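Local coordinates for translation initiation factor eIF2b-like protein (Chaetomium thermophilum, PDB 4ZEM) that is the beta subunit of eIF2B, the complex that probably exchanges GDP for GTP on eIF2 in translation initiation, at residues 267-277 with 302-313; 180-188 with 360-368. All blocks are in the same frame, centred on the assembly; numbering follows the deposited sequence. Where two conformers were deposited one is given.

Overall arrangement
Both contacts belong to the Rossmann-like part of the chain and are built on the same mixed sheet, in which strands 301-304 and 359-362 are neighbours; their centres are about 12 Å apart. Interaction 1 is the more buried, a ladder of backbone hydrogen bonds between central parallel strands that resumes, in a shifted register, between the short strand 274-275 and the loop after strand 301-304. Interaction 2 lies further out and is only partly buried: a helix end packs on the edge hairpin by apolar contacts. The two join directly, since Ala-303 O accepts from Leu-361 N and Lys-267 NZ reaches Gln-188 O, and Asn-363 OD1 takes the N-H of Val-307 in 302-313.

Interaction 1 (267-277 with 302-313); sequences KVIFGAKAVYQ and IALCGVYKFCPE
Ile-269, Phe-270 and Gly-271 pair with Ile-302, Ala-303 and Leu-304 as parallel neighbours in the Rossmann-like sheet. Four backbone bonds lace these strands, from Ile-302 N to Val-268 O through to Ala-272 N to Leu-304 O. On one face Ile-269 CG2 meets Leu-304 CD1 at 3.7 Å; on the other the Phe-270 ring packs on helix 287-296, which lies between the two strands in sequence. Beyond Ala-272 the register shifts by two, and Val-275 N and O bind Lys-309 O and Cys-311 N. Here Val-275 CB sits over one face of the Phe-310 ring, 4.2 Å from its centroid.

Lys-309 runs back along Lys-273 and Ala-272. Its CB faces Lys-273 O at 4.1 Å, and CG lies over a face of the Tyr-308 ring. CD passes 3.6 Å from Lys-273 O. CE lies against Ala-272 O at 3.2 Å. Bends at chi2 (-137°) and chi3 (-92°) bring NZ to that oxygen in a weak 3.1 Å bond. Asp-43 forms a salt bridge with this ammonium.

At the far end Gln-277 lays its side chain along the Pro-312 to Glu-313 backbone, CG 3.4 Å from Glu-313 O. With an alanine here, that backbone would probably lose the amide and CG lying against it, leaving a gap beside Pro-312. The main chain is tied separately, Gln-277 N donating to Glu-313 O at 3.0 Å.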
loop_
_atom_site.group_PDB
_atom_site.type_symbol
_atom_site.label_atom_id
_atom_site.label_comp_id
_atom_site.label_asym_id
_atom_site.label_seq_id
_atom_site.Cartn_x
_atom_site.Cartn_y
_atom_site.Cartn_z
ATOM N N LYS A 267 1.151 -24.198 -5.333
ATOM C CA LYS A 267 1.625 -22.824 -5.408
ATOM C C LYS A 267 1.826 -22.235 -4.021
ATOM O O LYS A 267 1.241 -22.700 -3.043
ATOM C CB LYS A 267 0.653 -21.949 -6.203
ATOM C CG LYS A 267 -0.779 -21.991 -5.703
ATOM C CD LYS A 267 -1.747 -21.644 -6.821
ATOM C CE LYS A 267 -1.575 -22.577 -8.004
ATOM N NZ LYS A 267 -2.554 -22.285 -9.080
ATOM N N VAL A 268 2.668 -21.209 -3.959
ATOM C CA VAL A 268 2.970 -20.492 -2.728
ATOM C C VAL A 268 2.531 -19.044 -2.861
ATOM O O VAL A 268 2.840 -18.384 -3.855
ATOM C CB VAL A 268 4.473 -20.532 -2.389
ATOM C CG1 VAL A 268 4.736 -19.761 -1.109
ATOM C CG2 VAL A 268 4.967 -21.976 -2.263
ATOM N N ILE A 269 1.828 -18.551 -1.848
ATOM C CA ILE A 269 1.294 -17.194 -1.854
ATOM C C ILE A 269 1.829 -16.390 -0.669
ATOM O O ILE A 269 1.824 -16.869 0.461
ATOM C CB ILE A 269 -0.249 -17.209 -1.843
ATOM C CG1 ILE A 269 -0.769 -17.862 -3.123
ATOM C CG2 ILE A 269 -0.806 -15.803 -1.736
ATOM C CD1 ILE A 269 -2.276 -17.897 -3.230
ATOM N N PHE A 270 2.281 -15.164 -0.940
ATOM C CA PHE A 270 2.756 -14.256 0.106
ATOM C C PHE A 270 2.065 -12.908 0.045
ATOM O O PHE A 270 1.702 -12.421 -1.027
ATOM C CB PHE A 270 4.258 -13.946 -0.035
ATOM C CG PHE A 270 5.165 -15.124 0.068
ATOM C CD1 PHE A 270 5.721 -15.679 -1.071
ATOM C CD2 PHE A 270 5.528 -15.631 1.300
ATOM C CE1 PHE A 270 6.584 -16.748 -0.985
ATOM C CE2 PHE A 270 6.397 -16.700 1.391
ATOM C CZ PHE A 270 6.923 -17.261 0.249
ATOM N N GLY A 271 1.915 -12.283 1.204
ATOM C CA GLY A 271 1.523 -10.891 1.222
ATOM C C GLY A 271 2.822 -10.103 1.158
ATOM O O GLY A 271 3.786 -10.424 1.856
ATOM N N ALA A 272 2.863 -9.072 0.332
ATOM C CA ALA A 272 4.045 -8.231 0.277
ATOM C C ALA A 272 3.780 -6.977 1.092
ATOM O O ALA A 272 2.723 -6.360 0.951
ATOM C CB ALA A 272 4.399 -7.876 -1.154
ATOM N N LYS A 273 4.726 -6.618 1.955
ATOM C CA LYS A 273 4.662 -5.348 2.671
ATOM C C LYS A 273 4.994 -4.194 1.726
ATOM O O LYS A 273 4.514 -3.078 1.907
ATOM C CB LYS A 273 5.613 -5.326 3.868
ATOM C CG LYS A 273 5.267 -6.270 5.001
ATOM C CD LYS A 273 6.502 -6.526 5.863
ATOM C CE LYS A 273 6.157 -7.262 7.147
ATOM N NZ LYS A 273 5.263 -8.417 6.889
ATOM N N ALA A 274 5.848 -4.468 0.743
ATOM C CA ALA A 274 6.214 -3.478 -0.265
ATOM C C ALA A 274 6.750 -4.133 -1.533
ATOM O O ALA A 274 7.260 -5.257 -1.501
ATOM C CB ALA A 274 7.251 -2.510 0.295
ATOM N N VAL A 275 6.667 -3.407 -2.642
ATOM C CA VAL A 275 7.261 -3.860 -3.894
ATOM C C VAL A 275 8.279 -2.814 -4.334
ATOM O O VAL A 275 8.093 -1.625 -4.094
ATOM C CB VAL A 275 6.202 -4.066 -4.997
ATOM C CG1 VAL A 275 6.857 -4.474 -6.326
ATOM C CG2 VAL A 275 5.202 -5.110 -4.568
ATOM N N TYR A 276 9.353 -3.254 -4.977
ATOM C CA TYR A 276 10.371 -2.334 -5.449
ATOM C C TYR A 276 10.466 -2.331 -6.968
ATOM O O TYR A 276 9.961 -3.233 -7.640
ATOM C CB TYR A 276 11.715 -2.681 -4.819
ATOM C CG TYR A 276 11.693 -2.561 -3.317
ATOM C CD1 TYR A 276 11.547 -3.685 -2.510
ATOM C CD2 TYR A 276 11.785 -1.313 -2.702
ATOM C CE1 TYR A 276 11.515 -3.571 -1.130
ATOM C CE2 TYR A 276 11.758 -1.188 -1.326
ATOM C CZ TYR A 276 11.620 -2.319 -0.542
ATOM O OH TYR A 276 11.589 -2.198 0.829
ATOM N N GLN A 277 11.117 -1.303 -7.497
ATOM C CA GLN A 277 11.215 -1.093 -8.934
ATOM C C GLN A 277 11.875 -2.259 -9.663
ATOM O O GLN A 277 11.536 -2.556 -10.804
ATOM C CB GLN A 277 11.994 0.192 -9.199
ATOM C CG GLN A 277 11.217 1.442 -8.838
ATOM C CD GLN A 277 11.901 2.699 -9.310
ATOM O OE1 GLN A 277 13.113 2.853 -9.150
ATOM N NE2 GLN A 277 11.130 3.614 -9.890
ATOM N N ILE A 302 3.552 -16.464 -5.812
ATOM C CA ILE A 302 2.629 -15.370 -6.082
ATOM C C ILE A 302 2.668 -14.371 -4.936
ATOM O O ILE A 302 2.482 -14.732 -3.765
ATOM C CB ILE A 302 1.157 -15.848 -6.281
ATOM C CG1 ILE A 302 1.027 -16.855 -7.425
ATOM C CG2 ILE A 302 0.241 -14.676 -6.567
ATOM C CD1 ILE A 302 1.130 -18.300 -7.004
ATOM N N ALA A 303 2.891 -13.108 -5.280
ATOM C CA ALA A 303 2.906 -12.050 -4.283
ATOM C C ALA A 303 1.655 -11.201 -4.421
ATOM O O ALA A 303 1.365 -10.667 -5.497
ATOM C CB ALA A 303 4.145 -11.191 -4.436
ATOM N N LEU A 304 0.912 -11.091 -3.326
ATOM C CA LEU A 304 -0.278 -10.251 -3.294
ATOM C C LEU A 304 0.145 -8.860 -2.878
ATOM O O LEU A 304 0.706 -8.680 -1.797
ATOM C CB LEU A 304 -1.327 -10.798 -2.325
ATOM C CG LEU A 304 -2.400 -11.751 -2.848
ATOM C CD1 LEU A 304 -1.819 -12.822 -3.745
ATOM C CD2 LEU A 304 -3.138 -12.362 -1.680
ATOM N N CYS A 305 -0.062 -7.884 -3.754
ATOM C CA CYS A 305 0.271 -6.501 -3.430
ATOM C C CYS A 305 -0.577 -5.487 -4.189
ATOM O O CYS A 305 -0.678 -5.543 -5.411
ATOM C CB CYS A 305 1.747 -6.253 -3.726
ATOM S SG CYS A 305 2.271 -7.008 -5.282
ATOM N N GLY A 306 -1.143 -4.531 -3.467
ATOM C CA GLY A 306 -1.857 -3.434 -4.091
ATOM C C GLY A 306 -0.837 -2.431 -4.588
ATOM O O GLY A 306 0.269 -2.350 -4.048
ATOM N N VAL A 307 -1.200 -1.681 -5.623
ATOM C CA VAL A 307 -0.296 -0.725 -6.258
ATOM C C VAL A 307 0.192 0.356 -5.284
ATOM O O VAL A 307 1.312 0.854 -5.412
ATOM C CB VAL A 307 -0.980 -0.075 -7.490
ATOM C CG1 VAL A 307 -0.129 1.021 -8.098
ATOM C CG2 VAL A 307 -1.288 -1.146 -8.525
ATOM N N TYR A 308 -0.632 0.702 -4.300
ATOM C CA TYR A 308 -0.221 1.689 -3.307
ATOM C C TYR A 308 0.987 1.206 -2.489
ATOM O O TYR A 308 1.668 2.004 -1.851
ATOM C CB TYR A 308 -1.388 2.070 -2.379
ATOM C CG TYR A 308 -1.801 1.035 -1.363
ATOM C CD1 TYR A 308 -1.353 1.112 -0.051
ATOM C CD2 TYR A 308 -2.661 -0.008 -1.704
ATOM C CE1 TYR A 308 -1.736 0.178 0.893
ATOM C CE2 TYR A 308 -3.050 -0.954 -0.762
ATOM C CZ TYR A 308 -2.584 -0.855 0.532
ATOM O OH TYR A 308 -2.958 -1.788 1.473
ATOM N N LYS A 309 1.241 -0.098 -2.489
ATOM C CA LYS A 309 2.423 -0.615 -1.813
ATOM C C LYS A 309 3.660 -0.668 -2.729
ATOM O O LYS A 309 4.741 -1.079 -2.304
ATOM C CB LYS A 309 2.109 -1.987 -1.209
ATOM C CG LYS A 309 0.932 -1.890 -0.253
ATOM C CD LYS A 309 1.093 -2.657 1.040
ATOM C CE LYS A 309 0.530 -4.052 0.959
ATOM N NZ LYS A 309 0.532 -4.684 2.309
ATOM N N PHE A 310 3.506 -0.230 -3.977
ATOM C CA PHE A 310 4.639 -0.133 -4.904
ATOM C C PHE A 310 5.566 1.035 -4.556
ATOM O O PHE A 310 5.197 2.196 -4.750
ATOM C CB PHE A 310 4.152 0.043 -6.343
ATOM C CG PHE A 310 3.752 -1.238 -7.021
ATOM C CD1 PHE A 310 3.031 -2.210 -6.345
ATOM C CD2 PHE A 310 4.098 -1.469 -8.343
ATOM C CE1 PHE A 310 2.659 -3.391 -6.977
ATOM C CE2 PHE A 310 3.732 -2.644 -8.977
ATOM C CZ PHE A 310 3.013 -3.608 -8.290
ATOM N N CYS A 311 6.770 0.740 -4.068
ATOM C CA CYS A 311 7.729 1.798 -3.761
ATOM C C CYS A 311 8.546 2.114 -5.010
ATOM O O CYS A 311 9.123 1.213 -5.613
ATOM C CB CYS A 311 8.663 1.381 -2.623
ATOM S SG CYS A 311 7.866 1.120 -1.028
ATOM N N PRO A 312 8.651 3.405 -5.362
ATOM C CA PRO A 312 9.282 3.866 -6.607
ATOM C C PRO A 312 10.797 3.978 -6.517
ATOM O O PRO A 312 11.406 4.825 -7.170
ATOM C CB PRO A 312 8.659 5.253 -6.828
ATOM C CG PRO A 312 7.828 5.553 -5.590
ATOM C CD PRO A 312 8.176 4.535 -4.552
ATOM N N GLU A 313 11.380 3.175 -5.641
ATOM C CA GLU A 313 12.823 3.118 -5.448
ATOM C C GLU A 313 13.375 1.717 -5.715
ATOM O O GLU A 313 12.620 0.750 -5.849
ATOM C CB GLU A 313 13.186 3.574 -4.043
ATOM C CG GLU A 313 12.664 2.661 -2.959
ATOM C CD GLU A 313 12.811 3.273 -1.587
ATOM O OE1 GLU A 313 12.361 4.425 -1.407
ATOM O OE2 GLU A 313 13.384 2.610 -0.696
#

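Interaction 2 (180-188 with 360-368)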
loop_
_atom_site.group_PDB
_atom_site.type_symbol
_atom_site.label_atom_id
_atom_site.label_comp_id
_atom_site.label_asym_id
_atom_site.label_seq_id
_atom_site.Cartn_x
_atom_site.Cartn_y
_atom_site.Cartn_z
ATOM N N GLN A 180 -10.275 -6.053 -4.677
ATOM C CA GLN A 180 -9.914 -6.071 -6.084
ATOM C C GLN A 180 -8.906 -7.179 -6.353
ATOM O O GLN A 180 -9.006 -7.886 -7.353
ATOM C CB GLN A 180 -9.381 -4.712 -6.522
ATOM C CG GLN A 180 -10.487 -3.704 -6.718
ATOM C CD GLN A 180 -9.968 -2.300 -6.893
ATOM O OE1 GLN A 180 -8.816 -2.009 -6.580
ATOM N NE2 GLN A 180 -10.824 -1.412 -7.377
ATOM N N ILE A 181 -7.944 -7.340 -5.448
ATOM C CA ILE A 181 -6.972 -8.420 -5.567
ATOM C C ILE A 181 -7.685 -9.775 -5.485
ATOM O O ILE A 181 -7.412 -10.684 -6.278
ATOM C CB ILE A 181 -5.890 -8.316 -4.477
ATOM C CG1 ILE A 181 -5.026 -7.069 -4.716
ATOM C CG2 ILE A 181 -5.037 -9.573 -4.449
ATOM C CD1 ILE A 181 -4.016 -6.782 -3.619
ATOM N N ALA A 182 -8.637 -9.882 -4.560
ATOM C CA ALA A 182 -9.398 -11.116 -4.366
ATOM C C ALA A 182 -10.296 -11.467 -5.556
ATOM O O ALA A 182 -10.679 -12.619 -5.703
ATOM C CB ALA A 182 -10.237 -11.026 -3.093
ATOM N N SER A 183 -10.661 -10.484 -6.378
ATOM C CA SER A 183 -11.518 -10.757 -7.541
ATOM C C SER A 183 -10.792 -11.607 -8.590
ATOM O O SER A 183 -11.413 -12.130 -9.508
ATOM C CB SER A 183 -12.037 -9.462 -8.187
ATOM O OG SER A 183 -10.993 -8.641 -8.673
ATOM N N PHE A 184 -9.475 -11.717 -8.476
ATOM C CA PHE A 184 -8.712 -12.544 -9.407
ATOM C C PHE A 184 -8.400 -13.925 -8.840
ATOM O O PHE A 184 -7.672 -14.700 -9.456
ATOM C CB PHE A 184 -7.422 -11.829 -9.812
ATOM C CG PHE A 184 -7.666 -10.564 -10.573
ATOM C CD1 PHE A 184 -7.646 -9.332 -9.925
ATOM C CD2 PHE A 184 -7.962 -10.606 -11.930
ATOM C CE1 PHE A 184 -7.899 -8.157 -10.622
ATOM C CE2 PHE A 184 -8.212 -9.433 -12.634
ATOM C CZ PHE A 184 -8.181 -8.206 -11.977
ATOM N N ALA A 185 -8.960 -14.231 -7.673
ATOM C CA ALA A 185 -8.676 -15.493 -6.994
ATOM C C ALA A 185 -9.038 -16.723 -7.837
ATOM O O ALA A 185 -8.260 -17.672 -7.896
ATOM C CB ALA A 185 -9.405 -15.546 -5.671
ATOM N N GLU A 186 -10.207 -16.714 -8.480
ATOM C CA GLU A 186 -10.640 -17.866 -9.275
ATOM C C GLU A 186 -9.697 -18.140 -10.448
ATOM O O GLU A 186 -9.573 -19.274 -10.905
ATOM C CB GLU A 186 -12.074 -17.682 -9.783
ATOM C CG GLU A 186 -12.383 -16.306 -10.329
ATOM C CD GLU A 186 -13.858 -16.123 -10.636
ATOM O OE1 GLU A 186 -14.422 -16.940 -11.398
ATOM O OE2 GLU A 186 -14.455 -15.163 -10.108
ATOM N N ILE A 187 -9.056 -17.089 -10.945
ATOM C CA ILE A 187 -8.037 -17.211 -11.980
ATOM C C ILE A 187 -6.747 -17.846 -11.447
ATOM O O ILE A 187 -6.115 -18.649 -12.129
ATOM C CB ILE A 187 -7.727 -15.836 -12.613
ATOM C CG1 ILE A 187 -8.945 -15.346 -13.395
ATOM C CG2 ILE A 187 -6.524 -15.914 -13.539
ATOM C CD1 ILE A 187 -8.779 -13.971 -13.981
ATOM N N GLN A 188 -6.348 -17.462 -10.237
ATOM C CA GLN A 188 -5.122 -17.981 -9.633
ATOM C C GLN A 188 -5.241 -19.373 -9.020
ATOM O O GLN A 188 -4.306 -20.168 -9.131
ATOM C CB GLN A 188 -4.607 -17.004 -8.575
ATOM C CG GLN A 188 -3.794 -15.872 -9.167
ATOM C CD GLN A 188 -2.595 -16.388 -9.934
ATOM O OE1 GLN A 188 -1.802 -17.166 -9.406
ATOM N NE2 GLN A 188 -2.465 -15.971 -11.191
ATOM N N TYR A 360 3.101 -10.993 -9.639
ATOM C CA TYR A 360 2.720 -9.907 -8.749
ATOM C C TYR A 360 1.232 -9.727 -8.946
ATOM O O TYR A 360 0.787 -9.262 -9.994
ATOM C CB TYR A 360 3.465 -8.610 -9.072
ATOM C CG TYR A 360 4.959 -8.774 -9.084
ATOM C CD1 TYR A 360 5.616 -9.216 -10.228
ATOM C CD2 TYR A 360 5.712 -8.519 -7.947
ATOM C CE1 TYR A 360 6.978 -9.386 -10.245
ATOM C CE2 TYR A 360 7.080 -8.688 -7.954
ATOM C CZ TYR A 360 7.709 -9.117 -9.105
ATOM O OH TYR A 360 9.072 -9.284 -9.120
ATOM N N LEU A 361 0.454 -10.116 -7.951
ATOM C CA LEU A 361 -0.986 -10.047 -8.102
ATOM C C LEU A 361 -1.494 -8.762 -7.464
ATOM O O LEU A 361 -1.450 -8.591 -6.244
ATOM C CB LEU A 361 -1.651 -11.290 -7.500
ATOM C CG LEU A 361 -3.169 -11.392 -7.651
ATOM C CD1 LEU A 361 -3.571 -11.099 -9.063
ATOM C CD2 LEU A 361 -3.626 -12.781 -7.278
ATOM N N THR A 362 -1.996 -7.869 -8.310
ATOM C CA THR A 362 -2.367 -6.523 -7.888
ATOM C C THR A 362 -3.853 -6.256 -8.095
ATOM O O THR A 362 -4.561 -7.067 -8.686
ATOM C CB THR A 362 -1.561 -5.455 -8.671
ATOM O OG1 THR A 362 -2.077 -5.352 -10.008
ATOM C CG2 THR A 362 -0.093 -5.831 -8.738
ATOM N N ASN A 363 -4.316 -5.106 -7.623
ATOM C CA ASN A 363 -5.699 -4.688 -7.842
ATOM C C ASN A 363 -6.028 -4.571 -9.329
ATOM O O ASN A 363 -7.192 -4.620 -9.724
ATOM C CB ASN A 363 -5.979 -3.361 -7.143
ATOM C CG ASN A 363 -4.811 -2.404 -7.225
ATOM O OD1 ASN A 363 -3.707 -2.708 -6.767
ATOM N ND2 ASN A 363 -5.030 -1.264 -7.867
ATOM N N LEU A 364 -4.994 -4.348 -10.135
ATOM C CA LEU A 364 -5.097 -4.325 -11.594
ATOM C C LEU A 364 -5.060 -5.729 -12.224
ATOM O O LEU A 364 -5.339 -5.895 -13.406
ATOM C CB LEU A 364 -3.978 -3.460 -12.174
ATOM C CG LEU A 364 -3.936 -2.041 -11.607
ATOM C CD1 LEU A 364 -2.797 -1.236 -12.218
ATOM C CD2 LEU A 364 -5.279 -1.357 -11.829
ATOM N N GLY A 365 -4.645 -6.723 -11.447
ATOM C CA GLY A 365 -4.568 -8.088 -11.935
ATOM C C GLY A 365 -3.164 -8.646 -11.775
ATOM O O GLY A 365 -2.258 -7.946 -11.311
ATOM N N PRO A 366 -2.965 -9.908 -12.174
ATOM C CA PRO A 366 -1.637 -10.524 -12.082
ATOM C C PRO A 366 -0.661 -9.886 -13.066
ATOM O O PRO A 366 -1.048 -9.558 -14.186
ATOM C CB PRO A 366 -1.916 -11.991 -12.423
ATOM C CG PRO A 366 -3.119 -11.927 -13.308
ATOM C CD PRO A 366 -3.966 -10.846 -12.712
ATOM N N GLN A 367 0.580 -9.677 -12.632
ATOM C CA GLN A 367 1.589 -9.004 -13.453
ATOM C C GLN A 367 2.916 -9.746 -13.390
ATOM O O GLN A 367 3.197 -10.439 -12.408
ATOM C CB GLN A 367 1.799 -7.554 -12.993
ATOM C CG GLN A 367 0.516 -6.776 -12.726
ATOM C CD GLN A 367 -0.130 -6.236 -13.983
ATOM O OE1 GLN A 367 0.536 -6.010 -14.994
ATOM N NE2 GLN A 367 -1.443 -6.037 -13.930
ATOM N N THR A 368 3.725 -9.608 -14.440
ATOM C CA THR A 368 5.106 -10.088 -14.406
ATOM C C THR A 368 6.030 -8.914 -14.080
ATOM O O THR A 368 5.595 -7.762 -14.074
ATOM C CB THR A 368 5.532 -10.716 -15.739
ATOM O OG1 THR A 368 5.590 -9.701 -16.750
ATOM C CG2 THR A 368 4.550 -11.801 -16.158
#
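Apolar packing joins the end of helix 154-182 and the short helix 185-188 to the hairpin 360-368 at the edge of the main sheet, with Phe-184 laid on Gly-365. The ring covers the glycine in a CH-pi contact, Gly-365 CA lying 3.7 Å from its centroid and 16° off the normal. Pro-366 CD comes over the same ring near CD2, while Asn-363 O lies at the ring edge.

Leu-361 fills the angle between the helices. Its CG stands anti to the backbone N (chi1 -177°), and its branches divide: CD1 meets Phe-184 CB at 4.0 Å, CD2 meets Gln-188 CG at 3.6 Å, and CG faces Ile-181 CG2. Ile-181 also sets CG1 against Asn-363 N at 3.6 Å. At the Gln-180 end of the contact, Gln-180 and Asn-363 hold their amides nearly parallel without bonding; Asn-363 OD1 accepts instead from Val-307 N.

Thr-362 OG1 donates to a lone pair of Gly-365 O at 2.9 Å, beside the backbone pair that closes the turn. The type I turn from Thr-362 to Gly-365 makes this a two-residue beta-hairpin, which adds an antiparallel edge strand to the otherwise parallel Rossmann-like sheet.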